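Local coordinates for protein anti-H(O) lectin I (PDB 1JXN) that binds L-fucose specifically, as a legume lectin whose beta-sandwich fold carries calcium and manganese ions, at residues D43-I48 against G216-G221; P82-D87 against I220-T225; G105-F110 against A123-T128; L89-A94 against V210-S215. All blocks are in the same frame, centred on the assembly; numbering follows the deposited sequence.

Interaction 1: residues D43-I48 against G216-G221; sequences DETGGI and GSTYIG. Unlike the reference sequence in segment 216-221: Ser217 (reference Gly). With MFU (methyl alpha-L-fucopyranoside), chain E.
Asp43 meets Ile220 with backbone and side chain alike. The Asp43 O accepts the Ile220 N at 2.9 Å, and Asp43 CB lies beside Ile220 CG2, 3.9 Å away. With CG1 of Ile220 anti to its backbone N (chi1 178°), CG2 is left over the centre of the Tyr219 ring. Methyl fucoside lies on the opposite face of that ring, its C5 offset toward the rim, so a flat aromatic is clamped between a branched aliphatic group and the sugar. Glu44 CG comes to the ring's edge, 4.0 Å from Tyr219 CD2, while Glu44 OE2 accepts the sugar O3 at 3.0 Å and forms a salt bridge with Arg102. These parts of strands 44-56 and 209-219 are antiparallel neighbours in the seven-stranded sheet of the legume lectin sandwich, and at this end of the pair the fucose is bound. Thr45 and Thr218 suit the strand as beta-branched residues: their CG2 methyls run alongside each other at 3.8 Å, and Thr218 OG1 turns to Thr86 O. Gly216 exchanges two bonds with Gly47, the Gly47 N reaching Gly216 O at 2.9 Å. Gly46 CA is only 3.0 Å from the same Gly216 O, a closeness that glycine permits.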
loop_
_atom_site.group_PDB
_atom_site.type_symbol
_atom_site.label_atom_id
_atom_site.label_comp_id
_atom_site.label_asym_id
_atom_site.label_seq_id
_atom_site.Cartn_x
_atom_site.Cartn_y
_atom_site.Cartn_z
ATOM N N ASP A 43 -18.814 24.347 13.277
ATOM C CA ASP A 43 -19.480 25.029 12.148
ATOM C C ASP A 43 -18.930 24.552 10.792
ATOM O O ASP A 43 -19.690 24.364 9.832
ATOM C CB ASP A 43 -19.326 26.558 12.266
ATOM C CG ASP A 43 -19.815 27.115 13.606
ATOM O OD1 ASP A 43 -20.511 28.155 13.581
ATOM O OD2 ASP A 43 -19.474 26.556 14.680
ATOM N N GLU A 44 -17.607 24.370 10.737
ATOM C CA GLU A 44 -16.891 23.875 9.549
ATOM C C GLU A 44 -16.354 22.477 9.888
ATOM O O GLU A 44 -15.332 22.360 10.555
ATOM C CB GLU A 44 -15.717 24.796 9.211
ATOM C CG GLU A 44 -16.121 26.194 8.815
ATOM C CD GLU A 44 -14.962 27.151 8.860
ATOM O OE1 GLU A 44 -14.151 27.047 9.803
ATOM O OE2 GLU A 44 -14.859 28.015 7.963
ATOM N N THR A 45 -17.036 21.432 9.432
ATOM C CA THR A 45 -16.622 20.055 9.718
ATOM C C THR A 45 -16.250 19.274 8.461
ATOM O O THR A 45 -16.708 19.595 7.370
ATOM C CB THR A 45 -17.757 19.272 10.446
ATOM O OG1 THR A 45 -17.360 17.905 10.680
ATOM C CG2 THR A 45 -19.050 19.307 9.617
ATOM N N GLY A 46 -15.458 18.220 8.623
ATOM C CA GLY A 46 -15.080 17.408 7.477
ATOM C C GLY A 46 -14.100 16.309 7.815
ATOM O O GLY A 46 -13.629 16.227 8.957
ATOM N N GLY A 47 -13.746 15.494 6.824
ATOM C CA GLY A 47 -12.818 14.414 7.077
ATOM C C GLY A 47 -11.959 14.017 5.899
ATOM O O GLY A 47 -12.336 14.186 4.748
ATOM N N ILE A 48 -10.803 13.448 6.210
ATOM C CA ILE A 48 -9.856 12.998 5.209
ATOM C C ILE A 48 -9.692 11.507 5.378
ATOM O O ILE A 48 -9.767 11.003 6.487
ATOM C CB ILE A 48 -8.487 13.630 5.424
ATOM C CG1 ILE A 48 -8.589 15.152 5.378
ATOM C CG2 ILE A 48 -7.521 13.135 4.389
ATOM C CD1 ILE A 48 -7.258 15.847 5.525
ATOM N N GLY A 216 -13.736 15.511 2.531
ATOM C CA GLY A 216 -15.106 15.968 2.340
ATOM C C GLY A 216 -15.569 16.880 3.460
ATOM O O GLY A 216 -15.380 16.552 4.635
ATOM N N SER A 217 -16.192 18.007 3.109
ATOM C CA SER A 217 -16.661 18.987 4.097
ATOM C C SER A 217 -17.996 19.655 3.771
ATOM O O SER A 217 -18.415 19.705 2.620
ATOM C CB SER A 217 -15.604 20.062 4.293
ATOM O OG SER A 217 -14.959 20.347 3.072
ATOM N N THR A 218 -18.643 20.188 4.800
ATOM C CA THR A 218 -19.941 20.846 4.680
ATOM C C THR A 218 -19.974 22.005 5.681
ATOM O O THR A 218 -18.944 22.357 6.253
ATOM C CB THR A 218 -21.088 19.840 4.972
ATOM O OG1 THR A 218 -22.343 20.432 4.648
ATOM C CG2 THR A 218 -21.103 19.440 6.434
ATOM N N TYR A 219 -21.136 22.591 5.929
ATOM C CA TYR A 219 -21.187 23.724 6.850
ATOM C C TYR A 219 -22.508 23.790 7.611
ATOM O O TYR A 219 -23.554 23.416 7.084
ATOM C CB TYR A 219 -20.988 25.013 6.043
ATOM C CG TYR A 219 -20.952 26.293 6.850
ATOM C CD1 TYR A 219 -21.905 27.291 6.643
ATOM C CD2 TYR A 219 -19.946 26.526 7.778
ATOM C CE1 TYR A 219 -21.849 28.492 7.326
ATOM C CE2 TYR A 219 -19.872 27.717 8.468
ATOM C CZ TYR A 219 -20.828 28.702 8.237
ATOM O OH TYR A 219 -20.726 29.920 8.889
ATOM N N ILE A 220 -22.453 24.285 8.845
ATOM C CA ILE A 220 -23.641 24.404 9.687
ATOM C C ILE A 220 -24.728 25.103 8.897
ATOM O O ILE A 220 -24.475 26.117 8.240
ATOM C CB ILE A 220 -23.367 25.212 10.984
ATOM C CG1 ILE A 220 -24.648 25.358 11.807
ATOM C CG2 ILE A 220 -22.828 26.594 10.653
ATOM C CD1 ILE A 220 -25.096 24.076 12.498
ATOM N N GLY A 221 -25.926 24.526 8.917
ATOM C CA GLY A 221 -27.042 25.111 8.192
ATOM C C GLY A 221 -27.176 24.557 6.793
ATOM O O GLY A 221 -28.280 24.251 6.350
HETATM C C1 MFU E . -17.885 30.327 4.439
HETATM C C2 MFU E . -16.566 29.519 4.496
HETATM C C3 MFU E . -16.894 28.136 5.103
HETATM C C4 MFU E . -17.951 27.433 4.218
HETATM C C5 MFU E . -19.219 28.286 4.155
HETATM C C6 MFU E . -20.288 27.605 3.263
HETATM O O1 MFU E . -18.373 30.544 5.818
HETATM O O2 MFU E . -15.589 30.228 5.270
HETATM O O3 MFU E . -15.712 27.357 5.183
HETATM O O4 MFU E . -17.436 27.249 2.902
HETATM O O5 MFU E . -18.904 29.601 3.642
HETATM C CM MFU E . -17.929 31.391 6.907
#

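Interaction 2: residues P82-D87 against I220-T225. With MFU (methyl alpha-L-fucopyranoside), chain E.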
loop_
_atom_site.group_PDB
_atom_site.type_symbol
_atom_site.label_atom_id
_atom_site.label_comp_id
_atom_site.label_asym_id
_atom_site.label_seq_id
_atom_site.Cartn_x
_atom_site.Cartn_y
_atom_site.Cartn_z
ATOM N N PRO A 82 -30.713 21.649 -1.376
ATOM C CA PRO A 82 -29.639 21.045 -2.177
ATOM C C PRO A 82 -28.784 22.063 -2.916
ATOM O O PRO A 82 -27.561 22.018 -2.845
ATOM C CB PRO A 82 -30.407 20.163 -3.184
ATOM C CG PRO A 82 -31.708 19.901 -2.525
ATOM C CD PRO A 82 -32.025 21.249 -1.913
ATOM N N LYS A 83 -29.451 22.966 -3.636
ATOM C CA LYS A 83 -28.783 24.002 -4.414
ATOM C C LYS A 83 -27.947 24.891 -3.514
ATOM O O LYS A 83 -26.974 25.496 -3.969
ATOM C CB LYS A 83 -29.802 24.841 -5.198
ATOM N N ALA A 84 -28.288 24.899 -2.227
ATOM C CA ALA A 84 -27.579 25.701 -1.242
ATOM C C ALA A 84 -26.658 24.884 -0.334
ATOM O O ALA A 84 -26.036 25.443 0.584
ATOM C CB ALA A 84 -28.574 26.494 -0.405
ATOM N N ALA A 85 -26.543 23.582 -0.599
ATOM C CA ALA A 85 -25.695 22.706 0.212
ATOM C C ALA A 85 -24.182 22.882 -0.043
ATOM O O ALA A 85 -23.744 23.110 -1.173
ATOM C CB ALA A 85 -26.108 21.273 0.014
ATOM N N THR A 86 -23.404 22.804 1.037
ATOM C CA THR A 86 -21.943 22.947 1.011
ATOM C C THR A 86 -21.281 21.609 1.426
ATOM O O THR A 86 -21.964 20.733 1.981
ATOM C CB THR A 86 -21.511 24.015 2.050
ATOM O OG1 THR A 86 -21.731 23.537 3.391
ATOM C CG2 THR A 86 -22.286 25.286 1.836
ATOM N N ASP A 87 -20.004 21.371 1.099
ATOM C CA ASP A 87 -19.085 22.247 0.368
ATOM C C ASP A 87 -18.490 21.374 -0.726
ATOM O O ASP A 87 -17.928 21.890 -1.694
ATOM C CB ASP A 87 -17.940 22.679 1.247
ATOM C CG ASP A 87 -18.281 23.856 2.075
ATOM O OD1 ASP A 87 -18.702 23.665 3.233
ATOM O OD2 ASP A 87 -18.116 24.991 1.571
ATOM N N ILE A 220 -22.453 24.285 8.845
ATOM C CA ILE A 220 -23.641 24.404 9.687
ATOM C C ILE A 220 -24.728 25.103 8.897
ATOM O O ILE A 220 -24.475 26.117 8.240
ATOM C CB ILE A 220 -23.367 25.212 10.984
ATOM C CG1 ILE A 220 -24.648 25.358 11.807
ATOM C CG2 ILE A 220 -22.828 26.594 10.653
ATOM C CD1 ILE A 220 -25.096 24.076 12.498
ATOM N N GLY A 221 -25.926 24.526 8.917
ATOM C CA GLY A 221 -27.042 25.111 8.192
ATOM C C GLY A 221 -27.176 24.557 6.793
ATOM O O GLY A 221 -28.280 24.251 6.350
ATOM N N ARG A 222 -26.057 24.441 6.090
ATOM C CA ARG A 222 -26.051 23.903 4.730
ATOM C C ARG A 222 -25.372 22.522 4.723
ATOM O O ARG A 222 -24.613 22.198 3.798
ATOM C CB ARG A 222 -25.303 24.864 3.792
ATOM C CG ARG A 222 -25.793 26.302 3.843
ATOM C CD ARG A 222 -24.790 27.274 3.219
ATOM N NE ARG A 222 -25.177 27.728 1.881
ATOM C CZ ARG A 222 -25.383 29.004 1.554
ATOM N NH1 ARG A 222 -25.243 29.966 2.463
ATOM N NH2 ARG A 222 -25.727 29.323 0.314
ATOM N N GLN A 223 -25.682 21.698 5.726
ATOM C CA GLN A 223 -25.074 20.372 5.850
ATOM C C GLN A 223 -25.487 19.309 4.840
ATOM O O GLN A 223 -26.647 19.226 4.434
ATOM C CB GLN A 223 -25.251 19.835 7.265
ATOM C CG GLN A 223 -24.492 20.640 8.318
ATOM C CD GLN A 223 -24.432 19.947 9.665
ATOM O OE1 GLN A 223 -25.305 19.157 10.001
ATOM N NE2 GLN A 223 -23.397 20.250 10.447
ATOM N N ALA A 224 -24.505 18.509 4.435
ATOM C CA ALA A 224 -24.687 17.401 3.490
ATOM C C ALA A 224 -23.483 16.489 3.668
ATOM O O ALA A 224 -22.396 16.956 4.032
ATOM C CB ALA A 224 -24.715 17.912 2.060
ATOM N N THR A 225 -23.672 15.189 3.468
ATOM C CA THR A 225 -22.553 14.263 3.583
ATOM C C THR A 225 -22.083 13.830 2.192
ATOM O O THR A 225 -22.886 13.719 1.250
ATOM C CB THR A 225 -22.857 13.027 4.477
ATOM O OG1 THR A 225 -21.683 12.208 4.554
ATOM C CG2 THR A 225 -24.014 12.195 3.919
HETATM C C1 MFU E . -17.885 30.327 4.439
HETATM C C2 MFU E . -16.566 29.519 4.496
HETATM C C3 MFU E . -16.894 28.136 5.103
HETATM C C4 MFU E . -17.951 27.433 4.218
HETATM C C5 MFU E . -19.219 28.286 4.155
HETATM C C6 MFU E . -20.288 27.605 3.263
HETATM O O1 MFU E . -18.373 30.544 5.818
HETATM O O2 MFU E . -15.589 30.228 5.270
HETATM O O3 MFU E . -15.712 27.357 5.183
HETATM O O4 MFU E . -17.436 27.249 2.902
HETATM O O5 MFU E . -18.904 29.601 3.642
HETATM C CM MFU E . -17.929 31.391 6.907
#
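Arg222 is the first residue of 220-225 to grip 82-87, and it does so with its chain from CB to NE. Its CB and CG pass over the Ala84 O, the CB at 3.3 Å, before the chain bends at chi3 (104°) and turns NE back onto that oxygen. The Arg222 NE to Ala84 O bond is 2.8 Å long and lies in the carbonyl plane, with the oxygen 15° out of the guanidinium plane. Ala84 is the third residue of the type I turn from Pro82 to Ala85, and its small side chain lets the guanidinium lie close by. Thr86 crosses the arginine at about a right angle, its CG2 methyl packing 3.5 Å from Arg222 CD. Next along the chain, the Arg222 O receives the Thr86 N at 3.1 Å in a nearly straight bond (175°), so the arginine holds the loop by side chain and backbone together. After Gln223, Ala224 turns its methyl toward the loop, 4.2 Å between Ala224 CB and Ala85 CB; two alanines allow the backbones to come near each other as the chain enters strand 224-236. The same loop also meets the ligand. Thr86 CG2 touches C6 of methyl fucoside at 3.4 Å, an apolar methyl meeting the methyl of the deoxy sugar, and Asp87 OD2 accepts the sugar O4 at 2.7 Å. An aspartate following a cis peptide bond and taking sugar hydroxyls is a hallmark of the legume lectin carbohydrate site.

Interaction 3: residues G105-F110 against A123-T128; sequences GYFGLF and AVEFDT. With MN (manganese (II) ion), chain F; CA (calcium ion), chain G; MFU (methyl alpha-L-fucopyranoside), chain E.
Phe107 points into the metal-binding end of strand 123-127, where Glu125 and Asp127 stand. From CB, with CG set beside the backbone N (chi1 -59°), the side chain extends toward the strand; CB and CG serve as the stalk and the outer ring atoms do the touching. CE1 comes to Glu125 OE2 at 3.4 Å, the ring and carboxylate planes 71° apart. At the tip, CZ meets Asp127 CG at 3.8 Å, with Asp127 near the ring plane and its carboxylate turned 82° against it. Two residues further on, Leu109 CD1 packs on Ala123 CB at 3.7 Å, a small residue that lets the leucine settle onto the strand. The acids' oxygens are already engaged. Glu125 OE1 binds manganese at 2.2 Å, and Glu125 OE2 accepts a 2.9 Å bond from a water on the same ion. Asp127 OD1 bridges the ions, 2.2 Å from calcium and 2.3 Å from manganese, while Asp137 also binds both. Gly105, two residues before Phe107, accepts a hydrogen bond at its O from a calcium-bound water and donates from its N to O3 of methyl fucoside, so calcium is linked to the sugar through one residue and one water. The C-H rim of a phenyl ring carries a slight positive charge, which suits CE1 and CZ to neighbour the carboxylates; it offers them no competing hydrogen bond or metal ligand, and their oxygens remain with the two metals and a water.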
loop_
_atom_site.group_PDB
_atom_site.type_symbol
_atom_site.label_atom_id
_atom_site.label_comp_id
_atom_site.label_asym_id
_atom_site.label_seq_id
_atom_site.Cartn_x
_atom_site.Cartn_y
_atom_site.Cartn_z
ATOM N N GLY A 105 -15.390 25.304 3.210
ATOM C CA GLY A 105 -14.975 25.603 1.851
ATOM C C GLY A 105 -13.530 25.282 1.560
ATOM O O GLY A 105 -13.114 25.270 0.410
ATOM N N TYR A 106 -12.759 25.025 2.605
ATOM C CA TYR A 106 -11.353 24.712 2.444
ATOM C C TYR A 106 -11.073 23.227 2.324
ATOM O O TYR A 106 -9.930 22.828 2.118
ATOM C CB TYR A 106 -10.567 25.348 3.575
ATOM C CG TYR A 106 -10.672 26.857 3.536
ATOM C CD1 TYR A 106 -11.695 27.531 4.221
ATOM C CD2 TYR A 106 -9.763 27.617 2.795
ATOM C CE1 TYR A 106 -11.804 28.919 4.163
ATOM C CE2 TYR A 106 -9.868 29.000 2.736
ATOM C CZ TYR A 106 -10.882 29.640 3.423
ATOM O OH TYR A 106 -10.932 31.003 3.397
ATOM N N PHE A 107 -12.126 22.417 2.448
ATOM C CA PHE A 107 -12.051 20.956 2.303
ATOM C C PHE A 107 -11.172 20.134 3.254
ATOM O O PHE A 107 -11.119 18.912 3.135
ATOM C CB PHE A 107 -11.663 20.611 0.865
ATOM C CG PHE A 107 -12.617 21.140 -0.163
ATOM C CD1 PHE A 107 -12.238 22.191 -1.004
ATOM C CD2 PHE A 107 -13.892 20.578 -0.304
ATOM C CE1 PHE A 107 -13.115 22.671 -1.971
ATOM C CE2 PHE A 107 -14.779 21.049 -1.263
ATOM C CZ PHE A 107 -14.396 22.097 -2.103
ATOM N N GLY A 108 -10.504 20.796 4.195
ATOM C CA GLY A 108 -9.615 20.116 5.126
ATOM C C GLY A 108 -8.160 20.196 4.678
ATOM O O GLY A 108 -7.246 19.967 5.472
ATOM N N LEU A 109 -7.936 20.562 3.419
ATOM C CA LEU A 109 -6.586 20.649 2.867
ATOM C C LEU A 109 -5.838 21.941 3.152
ATOM O O LEU A 109 -4.622 21.927 3.312
ATOM C CB LEU A 109 -6.630 20.457 1.362
ATOM C CG LEU A 109 -7.574 19.380 0.864
ATOM C CD1 LEU A 109 -7.524 19.335 -0.647
ATOM C CD2 LEU A 109 -7.195 18.044 1.455
ATOM N N PHE A 110 -6.571 23.053 3.198
ATOM C CA PHE A 110 -5.985 24.381 3.406
ATOM C C PHE A 110 -6.547 25.083 4.636
ATOM O O PHE A 110 -7.723 24.914 4.962
ATOM C CB PHE A 110 -6.261 25.242 2.170
ATOM C CG PHE A 110 -6.116 24.494 0.862
ATOM C CD1 PHE A 110 -4.862 24.347 0.259
ATOM C CD2 PHE A 110 -7.233 23.947 0.226
ATOM C CE1 PHE A 110 -4.729 23.668 -0.955
ATOM C CE2 PHE A 110 -7.104 23.269 -0.989
ATOM C CZ PHE A 110 -5.851 23.134 -1.580
ATOM N N ALA A 123 -5.138 18.725 -5.743
ATOM C CA ALA A 123 -6.422 18.114 -5.538
ATOM C C ALA A 123 -7.376 18.423 -6.663
ATOM O O ALA A 123 -7.305 19.483 -7.277
ATOM C CB ALA A 123 -6.989 18.599 -4.225
ATOM N N VAL A 124 -8.237 17.464 -6.961
ATOM C CA VAL A 124 -9.263 17.620 -7.974
ATOM C C VAL A 124 -10.540 17.788 -7.152
ATOM O O VAL A 124 -11.072 16.814 -6.615
ATOM C CB VAL A 124 -9.370 16.367 -8.880
ATOM C CG1 VAL A 124 -10.539 16.501 -9.822
ATOM C CG2 VAL A 124 -8.098 16.179 -9.667
ATOM N N GLU A 125 -10.984 19.030 -6.988
ATOM C CA GLU A 125 -12.178 19.309 -6.207
ATOM C C GLU A 125 -13.488 19.224 -6.969
ATOM O O GLU A 125 -13.543 19.358 -8.190
ATOM C CB GLU A 125 -12.075 20.677 -5.538
ATOM C CG GLU A 125 -11.999 21.838 -6.513
ATOM C CD GLU A 125 -12.378 23.159 -5.896
ATOM O OE1 GLU A 125 -13.355 23.759 -6.370
ATOM O OE2 GLU A 125 -11.707 23.611 -4.951
ATOM N N PHE A 126 -14.536 18.936 -6.209
ATOM C CA PHE A 126 -15.911 18.848 -6.686
ATOM C C PHE A 126 -16.593 19.760 -5.675
ATOM O O PHE A 126 -17.074 19.313 -4.623
ATOM C CB PHE A 126 -16.426 17.414 -6.579
ATOM C CG PHE A 126 -15.602 16.430 -7.344
ATOM C CD1 PHE A 126 -14.356 16.030 -6.869
ATOM C CD2 PHE A 126 -16.033 15.956 -8.568
ATOM C CE1 PHE A 126 -13.549 15.180 -7.598
ATOM C CE2 PHE A 126 -15.233 15.101 -9.315
ATOM C CZ PHE A 126 -13.985 14.715 -8.824
ATOM N N ASP A 127 -16.521 21.056 -5.975
ATOM C CA ASP A 127 -17.043 22.129 -5.136
ATOM C C ASP A 127 -18.539 22.356 -5.340
ATOM O O ASP A 127 -18.977 22.695 -6.436
ATOM C CB ASP A 127 -16.271 23.398 -5.471
ATOM C CG ASP A 127 -16.356 24.440 -4.395
ATOM O OD1 ASP A 127 -15.373 25.186 -4.234
ATOM O OD2 ASP A 127 -17.392 24.520 -3.707
ATOM N N THR A 128 -19.326 22.197 -4.282
ATOM C CA THR A 128 -20.771 22.378 -4.393
ATOM C C THR A 128 -21.306 23.779 -4.078
ATOM O O THR A 128 -22.478 24.054 -4.335
ATOM C CB THR A 128 -21.542 21.344 -3.560
ATOM O OG1 THR A 128 -21.231 21.522 -2.178
ATOM C CG2 THR A 128 -21.170 19.924 -3.969
HETATM MN MN MN F . -13.673 25.820 -5.610
HETATM CA CA CA G . -16.395 26.321 -2.580
HETATM C C1 MFU E . -17.885 30.327 4.439
HETATM C C2 MFU E . -16.566 29.519 4.496
HETATM C C3 MFU E . -16.894 28.136 5.103
HETATM C C4 MFU E . -17.951 27.433 4.218
HETATM C C5 MFU E . -19.219 28.286 4.155
HETATM C C6 MFU E . -20.288 27.605 3.263
HETATM O O1 MFU E . -18.373 30.544 5.818
HETATM O O2 MFU E . -15.589 30.228 5.270
HETATM O O3 MFU E . -15.712 27.357 5.183
HETATM O O4 MFU E . -17.436 27.249 2.902
HETATM O O5 MFU E . -18.904 29.601 3.642
HETATM C CM MFU E . -17.929 31.391 6.907
HETATM O O HOH W 1 -14.201 26.367 -1.725
HETATM O O HOH W 2 -12.381 26.187 -3.852
HETATM O O HOH W 3 -12.489 26.341 -7.364
HETATM O O HOH W 4 -16.946 24.864 -0.966
#

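Interaction 4: residues L89-A94 against V210-S215; sequences LTFFLA and VSVGFS
Ala94 O is gripped mainly by the Ser211 N, at 2.8 Å and 163°, with Ser211 OG adding a weak bond at 3.3 Å; that hydroxyl has its stronger partner in Arg50. Farther along the pair, Gly213 N donates to Phe92 O and Ser215 N to Thr90 O. These antiparallel strands run through the middle of the seven-stranded sheet of the legume lectin sandwich. Phe91, Leu93, Val212 and Phe214 share the face turned to the other sheet, where Phe91 touches Phe68 and Thr70 of strand 67-78. There the edge of Phe91 is directed at the face of Phe214, offset, with centroids 5.9 Å apart and planes at 63°. Phe91 CZ also reaches Val212 CB at 3.9 Å, and Val212 CG1 lies 3.9 Å from Leu93 CG: bulky apolar groups suit this interior between sheets. On the other face, with CG between its backbone N and carbonyl carbon (chi1 71°), the Phe92 ring leans toward the neighbouring strand beside Gly213, which has no side chain there. Its edge meets a carbonyl, Phe92 CE1 to Phe214 O being 3.3 Å. Ser215 CB packs beyond it, and the Ser215 OG is bonded to Phe107 O.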
loop_
_atom_site.group_PDB
_atom_site.type_symbol
_atom_site.label_atom_id
_atom_site.label_comp_id
_atom_site.label_asym_id
_atom_site.label_seq_id
_atom_site.Cartn_x
_atom_site.Cartn_y
_atom_site.Cartn_z
ATOM N N LEU A 89 -16.313 17.487 -1.983
ATOM C CA LEU A 89 -15.269 16.503 -1.702
ATOM C C LEU A 89 -14.043 16.786 -2.554
ATOM O O LEU A 89 -14.039 17.698 -3.386
ATOM C CB LEU A 89 -15.761 15.079 -1.960
ATOM C CG LEU A 89 -16.167 14.762 -3.392
ATOM C CD1 LEU A 89 -16.141 13.261 -3.619
ATOM C CD2 LEU A 89 -17.543 15.337 -3.673
ATOM N N THR A 90 -13.025 15.955 -2.389
ATOM C CA THR A 90 -11.775 16.131 -3.102
ATOM C C THR A 90 -10.974 14.838 -3.186
ATOM O O THR A 90 -11.202 13.910 -2.407
ATOM C CB THR A 90 -10.915 17.135 -2.324
ATOM O OG1 THR A 90 -11.511 18.436 -2.411
ATOM C CG2 THR A 90 -9.506 17.177 -2.847
ATOM N N PHE A 91 -10.140 14.743 -4.215
ATOM C CA PHE A 91 -9.203 13.640 -4.355
ATOM C C PHE A 91 -7.868 14.401 -4.303
ATOM O O PHE A 91 -7.669 15.344 -5.071
ATOM C CB PHE A 91 -9.314 12.905 -5.678
ATOM C CG PHE A 91 -8.191 11.935 -5.887
ATOM C CD1 PHE A 91 -7.247 12.146 -6.876
ATOM C CD2 PHE A 91 -8.027 10.853 -5.026
ATOM C CE1 PHE A 91 -6.150 11.301 -7.009
ATOM C CE2 PHE A 91 -6.943 10.008 -5.147
ATOM C CZ PHE A 91 -5.996 10.228 -6.142
ATOM N N PHE A 92 -6.947 14.002 -3.436
ATOM C CA PHE A 92 -5.717 14.762 -3.336
ATOM C C PHE A 92 -4.411 14.011 -3.106
ATOM O O PHE A 92 -4.391 12.873 -2.607
ATOM C CB PHE A 92 -5.876 15.828 -2.247
ATOM C CG PHE A 92 -5.912 15.264 -0.840
ATOM C CD1 PHE A 92 -6.931 14.395 -0.439
ATOM C CD2 PHE A 92 -4.914 15.589 0.082
ATOM C CE1 PHE A 92 -6.951 13.866 0.852
ATOM C CE2 PHE A 92 -4.930 15.062 1.379
ATOM C CZ PHE A 92 -5.952 14.200 1.757
ATOM N N LEU A 93 -3.328 14.675 -3.509
ATOM C CA LEU A 93 -1.964 14.193 -3.342
ATOM C C LEU A 93 -1.338 15.249 -2.444
ATOM O O LEU A 93 -1.598 16.437 -2.619
ATOM C CB LEU A 93 -1.238 14.090 -4.687
ATOM C CG LEU A 93 -1.604 12.877 -5.560
ATOM C CD1 LEU A 93 -3.035 12.931 -6.014
ATOM C CD2 LEU A 93 -0.708 12.789 -6.765
ATOM N N ALA A 94 -0.599 14.824 -1.428
ATOM C CA ALA A 94 0.031 15.757 -0.488
ATOM C C ALA A 94 1.007 14.985 0.379
ATOM O O ALA A 94 1.097 13.773 0.261
ATOM C CB ALA A 94 -1.035 16.376 0.390
ATOM N N VAL A 210 3.994 10.855 -1.701
ATOM C CA VAL A 210 2.773 11.530 -1.298
ATOM C C VAL A 210 1.681 10.541 -0.954
ATOM O O VAL A 210 1.790 9.353 -1.216
ATOM C CB VAL A 210 2.205 12.409 -2.431
ATOM C CG1 VAL A 210 3.092 13.615 -2.685
ATOM C CG2 VAL A 210 2.002 11.579 -3.690
ATOM N N SER A 211 0.613 11.054 -0.369
ATOM C CA SER A 211 -0.524 10.229 -0.058
ATOM C C SER A 211 -1.573 10.534 -1.116
ATOM O O SER A 211 -1.498 11.547 -1.803
ATOM C CB SER A 211 -1.033 10.517 1.363
ATOM O OG SER A 211 -1.305 11.888 1.600
ATOM N N VAL A 212 -2.437 9.573 -1.369
ATOM C CA VAL A 212 -3.505 9.763 -2.322
ATOM C C VAL A 212 -4.734 9.392 -1.511
ATOM O O VAL A 212 -4.704 8.408 -0.756
ATOM C CB VAL A 212 -3.365 8.859 -3.566
ATOM C CG1 VAL A 212 -2.074 9.176 -4.298
ATOM C CG2 VAL A 212 -3.455 7.380 -3.192
ATOM N N GLY A 213 -5.780 10.206 -1.601
ATOM C CA GLY A 213 -6.973 9.920 -0.842
ATOM C C GLY A 213 -8.105 10.853 -1.143
ATOM O O GLY A 213 -8.166 11.423 -2.216
ATOM N N PHE A 214 -8.979 11.032 -0.167
ATOM C CA PHE A 214 -10.154 11.878 -0.315
ATOM C C PHE A 214 -10.365 12.801 0.883
ATOM O O PHE A 214 -9.782 12.607 1.954
ATOM C CB PHE A 214 -11.404 11.003 -0.433
ATOM C CG PHE A 214 -11.401 10.036 -1.598
ATOM C CD1 PHE A 214 -11.285 8.668 -1.374
ATOM C CD2 PHE A 214 -11.626 10.479 -2.894
ATOM C CE1 PHE A 214 -11.401 7.775 -2.409
ATOM C CE2 PHE A 214 -11.741 9.587 -3.923
ATOM C CZ PHE A 214 -11.631 8.229 -3.684
ATOM N N SER A 215 -11.211 13.805 0.697
ATOM C CA SER A 215 -11.546 14.740 1.769
ATOM C C SER A 215 -12.956 15.233 1.488
ATOM O O SER A 215 -13.339 15.347 0.321
ATOM C CB SER A 215 -10.560 15.903 1.820
ATOM O OG SER A 215 -11.117 17.064 1.236
#

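How the interactions relate
Strand 209-219 unites interactions 1 and 4: its two stretches pair with 43-48 and 89-94, neighbours on either side of it, and Gly47 O lies 3.8 Å from Ser215 CB. Interaction 3 joins the same sheet, since Val124 N probably donates to Phe91 O at 2.9 Å. Interactions 1 and 2 share Ile220 and Gly221, and a probable hydrogen bond of 2.8 Å runs between Ser217 O and Asp87 N. Interaction 2 also reaches interaction 3 through Asp87 O and Thr128 N, 3.0 Å apart. Interactions 1, 2 and 3 all touch methyl fucoside, whose site Asn134 completes, whereas interaction 4 lies deeper, with its centre about 5 Å from that of the chain.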